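Local coordinates for YceI-like domain protein (Burkholderia cenocepacia BC7, PDB 5IXH), which probably captures antibiotics outside the bacterial cell as a secreted lipocalin-like beta barrel, and here encloses the long tail of octaprenyl diphosphate, at residues Ser84-Ala87 with Lys93-Val96; Val111-Ala116 with Gln122-Val127. One frame throughout, in Å; residues are numbered along the deposited sequence. Where two conformers were deposited one is given.

How the contacts relate
Both contacts are strand pairings in one antiparallel barrel wall, met in series along the chain. From the N terminus, strand 78-90 turns directly into strand 93-102, and contact 1 closes this first hairpin by pairing 84-87 with 93-96. Strand 105-118 follows, and contact 2 closes the next hairpin by pairing 111-116 with 122-127 of strand 121-131. Neither loop encloses or crosses the other. They join where strands 93-102 and 105-118 lie side by side: backbone hydrogen bonds join V113 to Y94 and V111 to V96. Together the contacts tie four successive strands into a curved wall around the isoprenoid tail of OTP, near its terminal unit.

Contact 1: Ser84-Ala87 with Lys93-Val96; sequences SAIA and KYNV. With OTP ((2E,6E,10E,14E,18E,22E,26E)-3,7,11,15,19,23,27,31-octamethyldotriaconta-2,6,10,14,18,22,26,30-octaenyl trihydrogen diphosphate), chain C.
I86 lays its CG2 methyl against the base of Y94, reaching Y94 CB at 3.9 Å and the near ring carbon CD2 at about the same range; the two side chains cross at a slant. The isoleucine divides its work between two branches. With CG1 anti to the carbonyl carbon (chi1 -61°) and the chain extended beyond it, CD1 is carried into the barrel, where I86 CD1 lies 4.0 Å from C1 of OTP, a methyl at the end of the isoprenoid. V96 is its partner in a non-hydrogen-bonded antiparallel pair and faces the same interior: V96 CG2 comes within 3.8 Å of OTP C4, while CG1 reaches C6 farther along the tail. The two residues thus present a wholly apolar surface to the last isoprene units.

The backbones are locked at the next pair, A87 with N95, by two hydrogen bonds. A87 N gives a nearly straight bond to N95 O (2.9 Å, 173° at the hydrogen), and N95 N returns one to A87 O. On the outer face a water donates to A87 O, 3.3 Å away, and accepts from the N95 amide, its oxygen lying 2.8 Å from N95 ND2; the water bridges the strands beside their direct bonds and probably helps to orient the N95 amide. A87 O thus receives both a backbone N-H and this water.

Toward the N-terminal end of 84-87, S84 and A85 both face T97 in a classic beta bulge. The Y94 ring packs edge-to-face with F35 and against P37 and A40, where the loop that carries P37 and A40 comes against strand 93-102. Strand 105-118 lies along the other edge of 93-96, placing 93-96 between strands 78-90 and 105-118.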
ATOM      1  N   SER A  84       3.965  14.096  -0.787  1.00 12.17           N
ATOM      2  CA  SER A  84       4.124  15.554  -0.801  1.00 13.88           C
ATOM      3  C   SER A  84       5.185  16.068   0.177  1.00 14.07           C
ATOM      4  O   SER A  84       5.645  17.190   0.027  1.00 15.89           O
ATOM      5  CB  SER A  84       2.790  16.240  -0.501  1.00 15.64           C
ATOM      6  OG  SER A  84       2.347  15.909   0.815  1.00 16.20           O
ATOM      7  N   ALA A  85       5.549  15.286   1.188  1.00 12.42           N
ATOM      8  CA  ALA A  85       6.511  15.725   2.191  1.00 12.98           C
ATOM      9  C   ALA A  85       7.181  14.526   2.834  1.00 12.04           C
ATOM     10  O   ALA A  85       6.582  13.450   2.974  1.00 12.85           O
ATOM     11  CB  ALA A  85       5.827  16.586   3.281  1.00 16.39           C
ATOM     12  N   ILE A  86       8.406  14.741   3.294  1.00 12.30           N
ATOM     13  CA  ILE A  86       9.177  13.721   3.979  1.00 13.44           C
ATOM     14  C   ILE A  86       9.792  14.367   5.204  1.00 12.36           C
ATOM     15  O   ILE A  86      10.579  15.319   5.087  1.00 13.90           O
ATOM     16  CB  ILE A  86      10.291  13.118   3.095  1.00 14.37           C
ATOM     17  CG1 ILE A  86       9.675  12.454   1.873  1.00 15.51           C
ATOM     18  CG2 ILE A  86      11.137  12.112   3.905  1.00 16.19           C
ATOM     19  CD1 ILE A  86      10.704  11.916   0.889  1.00 21.75           C
ATOM     20  N   ALA A  87       9.450  13.882   6.393  1.00 12.75           N
ATOM     21  CA  ALA A  87       9.907  14.411   7.659  1.00 11.97           C
ATOM     22  C   ALA A  87      10.823  13.433   8.354  1.00 12.83           C
ATOM     23  O   ALA A  87      10.395  12.354   8.749  1.00 13.87           O
ATOM     24  CB  ALA A  87       8.706  14.701   8.567  1.00 14.15           C
ATOM     25  N   LYS A  93      14.556   6.500  10.046  1.00 16.72           N
ATOM     26  CA  LYS A  93      13.110   6.500   9.900  1.00 15.19           C
ATOM     27  C   LYS A  93      12.631   7.860   9.394  1.00 13.70           C
ATOM     28  O   LYS A  93      13.163   8.894   9.797  1.00 14.98           O
ATOM     29  CB  LYS A  93      12.467   6.237  11.261  1.00 22.55           C
ATOM     30  CG  LYS A  93      11.055   5.682  11.136  1.00 52.03           C
ATOM     31  CD  LYS A  93      10.513   5.142  12.457  1.00 61.69           C
ATOM     32  CE  LYS A  93       9.301   4.244  12.214  1.00 77.00           C
ATOM     33  NZ  LYS A  93       8.557   3.889  13.461  1.00 66.29           N
ATOM     34  N   TYR A  94      11.630   7.835   8.528  1.00 13.75           N
ATOM     35  CA  TYR A  94      11.098   9.032   7.897  1.00 13.91           C
ATOM     36  C   TYR A  94       9.598   8.929   7.849  1.00 16.48           C
ATOM     37  O   TYR A  94       9.068   7.912   7.412  1.00 18.74           O
ATOM     38  CB  TYR A  94      11.626   9.155   6.473  1.00 16.31           C
ATOM     39  CG  TYR A  94      13.106   9.284   6.468  1.00 15.78           C
ATOM     40  CD1 TYR A  94      13.944   8.176   6.440  1.00 18.24           C
ATOM     41  CD2 TYR A  94      13.707  10.529   6.588  1.00 17.51           C
ATOM     42  CE1 TYR A  94      15.287   8.320   6.504  1.00 18.47           C
ATOM     43  CE2 TYR A  94      15.035  10.673   6.640  1.00 20.93           C
ATOM     44  CZ  TYR A  94      15.847   9.569   6.601  1.00 19.12           C
ATOM     45  OH  TYR A  94      17.211   9.717   6.668  1.00 25.60           O
ATOM     46  N   ASN A  95       8.897   9.978   8.243  1.00 12.48           N
ATOM     47  CA  ASN A  95       7.455  10.027   8.075  1.00 12.83           C
ATOM     48  C   ASN A  95       7.159  10.613   6.708  1.00 12.54           C
ATOM     49  O   ASN A  95       7.510  11.755   6.415  1.00 12.90           O
ATOM     50  CB  ASN A  95       6.821  10.838   9.201  1.00 13.19           C
ATOM     51  CG  ASN A  95       6.805  10.101  10.500  1.00 17.20           C
ATOM     52  OD1 ASN A  95       6.387   8.932  10.560  1.00 21.39           O
ATOM     53  ND2 ASN A  95       7.241  10.762  11.556  1.00 21.50           N
ATOM     54  N   VAL A  96       6.582   9.807   5.831  1.00 12.28           N
ATOM     55  CA  VAL A  96       6.323  10.184   4.454  1.00 12.10           C
ATOM     56  C   VAL A  96       4.840  10.463   4.350  1.00 11.85           C
ATOM     57  O   VAL A  96       3.992   9.573   4.610  1.00 13.42           O
ATOM     58  CB  VAL A  96       6.749   9.080   3.480  1.00 12.65           C
ATOM     59  CG1 VAL A  96       6.468   9.497   2.061  1.00 14.79           C
ATOM     60  CG2 VAL A  96       8.244   8.781   3.637  1.00 13.29           C
TER
HETATM   61  O7  OTP C 201     -15.469 -17.832   7.189  1.00112.42           O
HETATM   62  P2  OTP C 201     -15.703 -16.453   6.607  1.00111.96           P
HETATM   63  O5  OTP C 201     -17.105 -16.368   6.045  1.00112.22           O
HETATM   64  O6  OTP C 201     -15.525 -15.405   7.685  1.00112.37           O
HETATM   65  O4  OTP C 201     -14.656 -16.179   5.447  1.00109.19           O
HETATM   66  P1  OTP C 201     -14.765 -14.993   4.394  1.00105.37           P
HETATM   67  O2  OTP C 201     -15.652 -15.409   3.243  1.00105.08           O
HETATM   68  O3  OTP C 201     -15.333 -13.757   5.057  1.00106.31           O
HETATM   69  O1  OTP C 201     -13.301 -14.705   3.850  1.00100.12           O
HETATM   70  C40 OTP C 201     -12.726 -13.409   3.885  1.00 94.82           C
HETATM   71  C39 OTP C 201     -11.513 -13.538   2.968  1.00 90.01           C
HETATM   72  C37 OTP C 201     -10.614 -12.538   2.743  1.00 85.28           C
HETATM   73  C38 OTP C 201      -9.474 -12.884   1.785  1.00 85.93           C
HETATM   74  C36 OTP C 201     -10.707 -11.131   3.378  1.00 80.01           C
HETATM   75  C35 OTP C 201     -10.518 -10.081   2.264  1.00 74.91           C
HETATM   76  C34 OTP C 201      -9.863  -8.790   2.789  1.00 70.80           C
HETATM   77  C32 OTP C 201      -9.288  -7.920   1.891  1.00 66.71           C
HETATM   78  C33 OTP C 201      -9.286  -8.220   0.386  1.00 67.80           C
HETATM   79  C31 OTP C 201      -8.633  -6.622   2.394  1.00 61.82           C
HETATM   80  C30 OTP C 201      -9.153  -5.428   1.565  1.00 57.51           C
HETATM   81  C29 OTP C 201      -7.898  -4.688   1.092  1.00 51.57           C
HETATM   82  C27 OTP C 201      -7.700  -3.348   1.317  1.00 50.35           C
HETATM   83  C28 OTP C 201      -8.691  -2.430   2.035  1.00 50.08           C
HETATM   84  C26 OTP C 201      -6.377  -2.778   0.802  1.00 49.48           C
HETATM   85  C25 OTP C 201      -6.585  -1.432   0.096  1.00 46.73           C
HETATM   86  C24 OTP C 201      -5.125  -1.121  -0.255  1.00 45.68           C
HETATM   87  C22 OTP C 201      -4.703  -0.964  -1.546  1.00 40.81           C
HETATM   88  C23 OTP C 201      -5.637  -1.046  -2.757  1.00 42.07           C
HETATM   89  C21 OTP C 201      -3.216  -0.671  -1.741  1.00 41.54           C
HETATM   90  C20 OTP C 201      -3.120   0.850  -1.860  1.00 40.99           C
HETATM   91  C19 OTP C 201      -1.667   1.199  -1.515  1.00 41.30           C
HETATM   92  C17 OTP C 201      -0.918   2.039  -2.311  1.00 40.85           C
HETATM   93  C18 OTP C 201      -1.521   2.660  -3.573  1.00 37.13           C
HETATM   94  C16 OTP C 201       0.536   2.397  -1.959  1.00 41.02           C
HETATM   95  C15 OTP C 201       1.073   1.599  -0.757  1.00 43.53           C
HETATM   96  C14 OTP C 201       2.356   2.292  -0.271  1.00 44.14           C
HETATM   97  C12 OTP C 201       2.284   3.372   0.581  1.00 43.49           C
HETATM   98  C13 OTP C 201       0.958   3.930   1.113  1.00 44.29           C
HETATM   99  C11 OTP C 201       3.563   4.069   1.066  1.00 44.97           C
HETATM  100  C10 OTP C 201       4.728   3.901   0.082  1.00 44.86           C
HETATM  101  C9  OTP C 201       5.780   4.910   0.566  1.00 46.35           C
HETATM  102  C7  OTP C 201       6.859   5.248  -0.210  1.00 46.40           C
HETATM  103  C8  OTP C 201       7.058   4.627  -1.593  1.00 44.76           C
HETATM  104  C6  OTP C 201       7.851   6.278   0.363  1.00 45.96           C
HETATM  105  C5  OTP C 201       9.294   5.818   0.143  1.00 46.77           C
HETATM  106  C4  OTP C 201      10.114   6.567   1.210  1.00 46.65           C
HETATM  107  C2  OTP C 201      10.952   7.627   0.951  1.00 44.69           C
HETATM  108  C3  OTP C 201      11.684   8.245   2.142  1.00 45.56           C
HETATM  109  C1  OTP C 201      11.182   8.199  -0.451  1.00 44.53           C
HETATM  110  O   HOH W   1       8.922  12.964  11.622  1.00 24.34           O

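Contact 2: Val111-Ala116 with Gln122-Val127; sequences VPVTVA and QTFDGV. With OTP ((2E,6E,10E,14E,18E,22E,26E)-3,7,11,15,19,23,27,31-octamethyldotriaconta-2,6,10,14,18,22,26,30-octaenyl trihydrogen diphosphate), chain C.
T114 O accepts the backbone N-H of D125, D125 N lying 3.0 Å from T114 O, and a water sits 2.9 Å from the same T114 O. This water can donate to T114 O and to D125 OD2, but probably not to every acceptor in reach at once; it also lies 3.0 Å from T123 OG1. The other carboxylate oxygen, OD1, is hydrogen-bonded to H157 on strand 151-160, so D125 is held from two directions. T114 N returns a bond to D125 O, and the A116-T123 pair repeats the reciprocal pattern, T123 N lying 2.8 Å from A116 O.

V113, V115 and F124 form an apolar patch on the inner face. F124 and V115 lie side by side and point the same way, V115 CG2 touching F124 CD2 at 3.6 Å, while V113 CG1 lies at the ring edge, near its plane. The phenyl also meets the ligand, with F124 CD2 3.5 Å from OTP C4, and V113 CG1 contacts that same carbon at 3.8 Å. A chi1 of 179° turns V113 CG1 to where it meets both the F124 ring edge and OTP C4.

Toward V127 the strands part, P112 having no N-H to give, and a water bridges P112 O and V127 N. V113 and F124 belong to the apolar wall that lines the isoprenoid pocket, consistent with the lipocalin-like beta barrel of the YceI family.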
ATOM      1  N   VAL A 111       2.993   7.852   6.599  1.00 13.45           N
ATOM      2  CA  VAL A 111       3.482   6.501   6.814  1.00 19.70           C
ATOM      3  C   VAL A 111       4.913   6.515   7.299  1.00 14.37           C
ATOM      4  O   VAL A 111       5.773   7.170   6.706  1.00 13.83           O
ATOM      5  CB  VAL A 111       3.336   5.637   5.562  1.00 21.74           C
ATOM      6  CG1 VAL A 111       4.034   6.189   4.434  1.00 18.25           C
ATOM      7  CG2 VAL A 111       3.813   4.184   5.808  1.00 23.43           C
ATOM      8  N   PRO A 112       5.178   5.792   8.382  1.00 17.91           N
ATOM      9  CA  PRO A 112       6.557   5.689   8.839  1.00 17.56           C
ATOM     10  C   PRO A 112       7.326   4.711   7.956  1.00 16.84           C
ATOM     11  O   PRO A 112       6.881   3.565   7.743  1.00 20.96           O
ATOM     12  CB  PRO A 112       6.431   5.166  10.284  1.00 25.74           C
ATOM     13  CG  PRO A 112       4.975   4.932  10.525  1.00 37.50           C
ATOM     14  CD  PRO A 112       4.264   4.987   9.215  1.00 24.79           C
ATOM     15  N   VAL A 113       8.459   5.159   7.440  1.00 14.80           N
ATOM     16  CA  VAL A 113       9.266   4.360   6.511  1.00 14.28           C
ATOM     17  C   VAL A 113      10.685   4.276   7.028  1.00 15.42           C
ATOM     18  O   VAL A 113      11.284   5.299   7.383  1.00 16.88           O
ATOM     19  CB  VAL A 113       9.320   5.002   5.127  1.00 14.62           C
ATOM     20  CG1 VAL A 113      10.164   4.199   4.176  1.00 18.62           C
ATOM     21  CG2 VAL A 113       7.895   5.158   4.570  1.00 16.04           C
ATOM     22  N   THR A 114      11.236   3.070   7.046  0.57 18.45           N
ATOM     23  CA  THR A 114      12.634   2.863   7.405  0.57 15.44           C
ATOM     24  C   THR A 114      13.427   2.668   6.133  0.57 14.49           C
ATOM     25  O   THR A 114      13.020   1.887   5.254  0.57 21.96           O
ATOM     26  CB  THR A 114      12.772   1.655   8.302  0.57 14.20           C
ATOM     27  OG1 THR A 114      11.981   1.840   9.476  0.57 22.10           O
ATOM     28  CG2 THR A 114      14.222   1.449   8.694  0.57 17.50           C
ATOM     29  N   VAL A 115      14.555   3.356   6.011  1.00 15.92           N
ATOM     30  CA  VAL A 115      15.354   3.336   4.796  1.00 14.85           C
ATOM     31  C   VAL A 115      16.713   2.762   5.083  1.00 15.81           C
ATOM     32  O   VAL A 115      17.325   3.118   6.077  1.00 17.45           O
ATOM     33  CB  VAL A 115      15.499   4.758   4.193  1.00 17.33           C
ATOM     34  CG1 VAL A 115      16.326   4.742   2.908  1.00 22.13           C
ATOM     35  CG2 VAL A 115      14.136   5.373   3.934  1.00 19.58           C
ATOM     36  N   ALA A 116      17.204   1.873   4.228  1.00 16.35           N
ATOM     37  CA  ALA A 116      18.551   1.355   4.352  1.00 17.30           C
ATOM     38  C   ALA A 116      19.272   1.407   3.014  1.00 19.29           C
ATOM     39  O   ALA A 116      18.654   1.219   1.971  1.00 20.90           O
ATOM     40  CB  ALA A 116      18.544  -0.069   4.883  1.00 21.92           C
ATOM     41  N   GLN A 122      18.903   0.646  -2.368  1.00 25.17           N
ATOM     42  CA  GLN A 122      18.194   1.309  -1.286  1.00 22.65           C
ATOM     43  C   GLN A 122      16.915   0.542  -1.012  1.00 21.91           C
ATOM     44  O   GLN A 122      16.173   0.215  -1.946  1.00 22.95           O
ATOM     45  CB  GLN A 122      17.763   2.719  -1.685  1.00 32.42           C
ATOM     46  CG  GLN A 122      18.644   3.850  -1.268  1.00 44.40           C
ATOM     47  CD  GLN A 122      18.035   5.176  -1.680  1.00 37.54           C
ATOM     48  OE1 GLN A 122      17.214   5.234  -2.601  1.00 39.32           O
ATOM     49  NE2 GLN A 122      18.408   6.236  -0.995  1.00 38.71           N
ATOM     50  N   THR A 123      16.584   0.313   0.250  1.00 19.60           N
ATOM     51  CA  THR A 123      15.347  -0.359   0.616  1.00 18.49           C
ATOM     52  C   THR A 123      14.477   0.521   1.491  1.00 17.67           C
ATOM     53  O   THR A 123      14.997   1.248   2.359  1.00 19.75           O
ATOM     54  CB  THR A 123      15.603  -1.673   1.327  1.00 21.28           C
ATOM     55  OG1 THR A 123      16.247  -1.415   2.566  1.00 26.99           O
ATOM     56  CG2 THR A 123      16.487  -2.573   0.477  1.00 21.31           C
ATOM     57  N   PHE A 124      13.178   0.442   1.274  1.00 17.30           N
ATOM     58  CA  PHE A 124      12.186   1.281   1.931  1.00 16.08           C
ATOM     59  C   PHE A 124      11.142   0.349   2.470  1.00 17.08           C
ATOM     60  O   PHE A 124      10.450  -0.350   1.678  1.00 18.65           O
ATOM     61  CB  PHE A 124      11.530   2.237   0.937  1.00 16.43           C
ATOM     62  CG  PHE A 124      12.489   3.102   0.222  1.00 17.84           C
ATOM     63  CD1 PHE A 124      13.157   2.665  -0.901  1.00 19.03           C
ATOM     64  CD2 PHE A 124      12.792   4.366   0.704  1.00 19.92           C
ATOM     65  CE1 PHE A 124      14.065   3.464  -1.538  1.00 22.00           C
ATOM     66  CE2 PHE A 124      13.705   5.165   0.076  1.00 24.42           C
ATOM     67  CZ  PHE A 124      14.355   4.722  -1.042  1.00 25.89           C
ATOM     68  N   ASP A 125      10.997   0.292   3.780  1.00 16.09           N
ATOM     69  CA  ASP A 125      10.075  -0.635   4.439  1.00 15.70           C
ATOM     70  C   ASP A 125       9.105   0.110   5.330  1.00 17.85           C
ATOM     71  O   ASP A 125       9.487   1.030   6.043  1.00 17.01           O
ATOM     72  CB  ASP A 125      10.848  -1.604   5.342  1.00 22.17           C
ATOM     73  CG  ASP A 125      11.577  -2.678   4.566  1.00 24.30           C
ATOM     74  OD1 ASP A 125      10.893  -3.566   4.011  1.00 26.56           O
ATOM     75  OD2 ASP A 125      12.816  -2.643   4.509  1.00 27.63           O
ATOM     76  N   GLY A 126       7.852  -0.312   5.361  1.00 20.66           N
ATOM     77  CA  GLY A 126       6.906   0.344   6.232  1.00 23.77           C
ATOM     78  C   GLY A 126       5.572  -0.348   6.233  1.00 18.92           C
ATOM     79  O   GLY A 126       5.346  -1.263   5.447  1.00 20.38           O
ATOM     80  N   VAL A 127       4.706   0.122   7.119  1.00 18.98           N
ATOM     81  CA  VAL A 127       3.349  -0.395   7.275  1.00 18.13           C
ATOM     82  C   VAL A 127       2.434   0.785   7.483  1.00 17.58           C
ATOM     83  O   VAL A 127       2.702   1.643   8.314  1.00 18.61           O
ATOM     84  CB  VAL A 127       3.237  -1.350   8.482  1.00 22.34           C
ATOM     85  CG1 VAL A 127       1.799  -1.871   8.632  1.00 26.95           C
ATOM     86  CG2 VAL A 127       4.198  -2.516   8.331  1.00 28.35           C
TER
HETATM   87  O7  OTP C 201     -15.469 -17.832   7.189  1.00112.42           O
HETATM   88  P2  OTP C 201     -15.703 -16.453   6.607  1.00111.96           P
HETATM   89  O5  OTP C 201     -17.105 -16.368   6.045  1.00112.22           O
HETATM   90  O6  OTP C 201     -15.525 -15.405   7.685  1.00112.37           O
HETATM   91  O4  OTP C 201     -14.656 -16.179   5.447  1.00109.19           O
HETATM   92  P1  OTP C 201     -14.765 -14.993   4.394  1.00105.37           P
HETATM   93  O2  OTP C 201     -15.652 -15.409   3.243  1.00105.08           O
HETATM   94  O3  OTP C 201     -15.333 -13.757   5.057  1.00106.31           O
HETATM   95  O1  OTP C 201     -13.301 -14.705   3.850  1.00100.12           O
HETATM   96  C40 OTP C 201     -12.726 -13.409   3.885  1.00 94.82           C
HETATM   97  C39 OTP C 201     -11.513 -13.538   2.968  1.00 90.01           C
HETATM   98  C37 OTP C 201     -10.614 -12.538   2.743  1.00 85.28           C
HETATM   99  C38 OTP C 201      -9.474 -12.884   1.785  1.00 85.93           C
HETATM  100  C36 OTP C 201     -10.707 -11.131   3.378  1.00 80.01           C
HETATM  101  C35 OTP C 201     -10.518 -10.081   2.264  1.00 74.91           C
HETATM  102  C34 OTP C 201      -9.863  -8.790   2.789  1.00 70.80           C
HETATM  103  C32 OTP C 201      -9.288  -7.920   1.891  1.00 66.71           C
HETATM  104  C33 OTP C 201      -9.286  -8.220   0.386  1.00 67.80           C
HETATM  105  C31 OTP C 201      -8.633  -6.622   2.394  1.00 61.82           C
HETATM  106  C30 OTP C 201      -9.153  -5.428   1.565  1.00 57.51           C
HETATM  107  C29 OTP C 201      -7.898  -4.688   1.092  1.00 51.57           C
HETATM  108  C27 OTP C 201      -7.700  -3.348   1.317  1.00 50.35           C
HETATM  109  C28 OTP C 201      -8.691  -2.430   2.035  1.00 50.08           C
HETATM  110  C26 OTP C 201      -6.377  -2.778   0.802  1.00 49.48           C
HETATM  111  C25 OTP C 201      -6.585  -1.432   0.096  1.00 46.73           C
HETATM  112  C24 OTP C 201      -5.125  -1.121  -0.255  1.00 45.68           C
HETATM  113  C22 OTP C 201      -4.703  -0.964  -1.546  1.00 40.81           C
HETATM  114  C23 OTP C 201      -5.637  -1.046  -2.757  1.00 42.07           C
HETATM  115  C21 OTP C 201      -3.216  -0.671  -1.741  1.00 41.54           C
HETATM  116  C20 OTP C 201      -3.120   0.850  -1.860  1.00 40.99           C
HETATM  117  C19 OTP C 201      -1.667   1.199  -1.515  1.00 41.30           C
HETATM  118  C17 OTP C 201      -0.918   2.039  -2.311  1.00 40.85           C
HETATM  119  C18 OTP C 201      -1.521   2.660  -3.573  1.00 37.13           C
HETATM  120  C16 OTP C 201       0.536   2.397  -1.959  1.00 41.02           C
HETATM  121  C15 OTP C 201       1.073   1.599  -0.757  1.00 43.53           C
HETATM  122  C14 OTP C 201       2.356   2.292  -0.271  1.00 44.14           C
HETATM  123  C12 OTP C 201       2.284   3.372   0.581  1.00 43.49           C
HETATM  124  C13 OTP C 201       0.958   3.930   1.113  1.00 44.29           C
HETATM  125  C11 OTP C 201       3.563   4.069   1.066  1.00 44.97           C
HETATM  126  C10 OTP C 201       4.728   3.901   0.082  1.00 44.86           C
HETATM  127  C9  OTP C 201       5.780   4.910   0.566  1.00 46.35           C
HETATM  128  C7  OTP C 201       6.859   5.248  -0.210  1.00 46.40           C
HETATM  129  C8  OTP C 201       7.058   4.627  -1.593  1.00 44.76           C
HETATM  130  C6  OTP C 201       7.851   6.278   0.363  1.00 45.96           C
HETATM  131  C5  OTP C 201       9.294   5.818   0.143  1.00 46.77           C
HETATM  132  C4  OTP C 201      10.114   6.567   1.210  1.00 46.65           C
HETATM  133  C2  OTP C 201      10.952   7.627   0.951  1.00 44.69           C
HETATM  134  C3  OTP C 201      11.684   8.245   2.142  1.00 45.56           C
HETATM  135  C1  OTP C 201      11.182   8.199  -0.451  1.00 44.53           C
HETATM  136  O   HOH W   2       6.156   1.557   9.291  1.00 29.96           O
HETATM  137  O   HOH W   3      14.567  -0.522   4.829  1.00 24.77           O
HETATM  138  O   HOH W   4      19.434  -1.713   1.292  1.00 39.34           O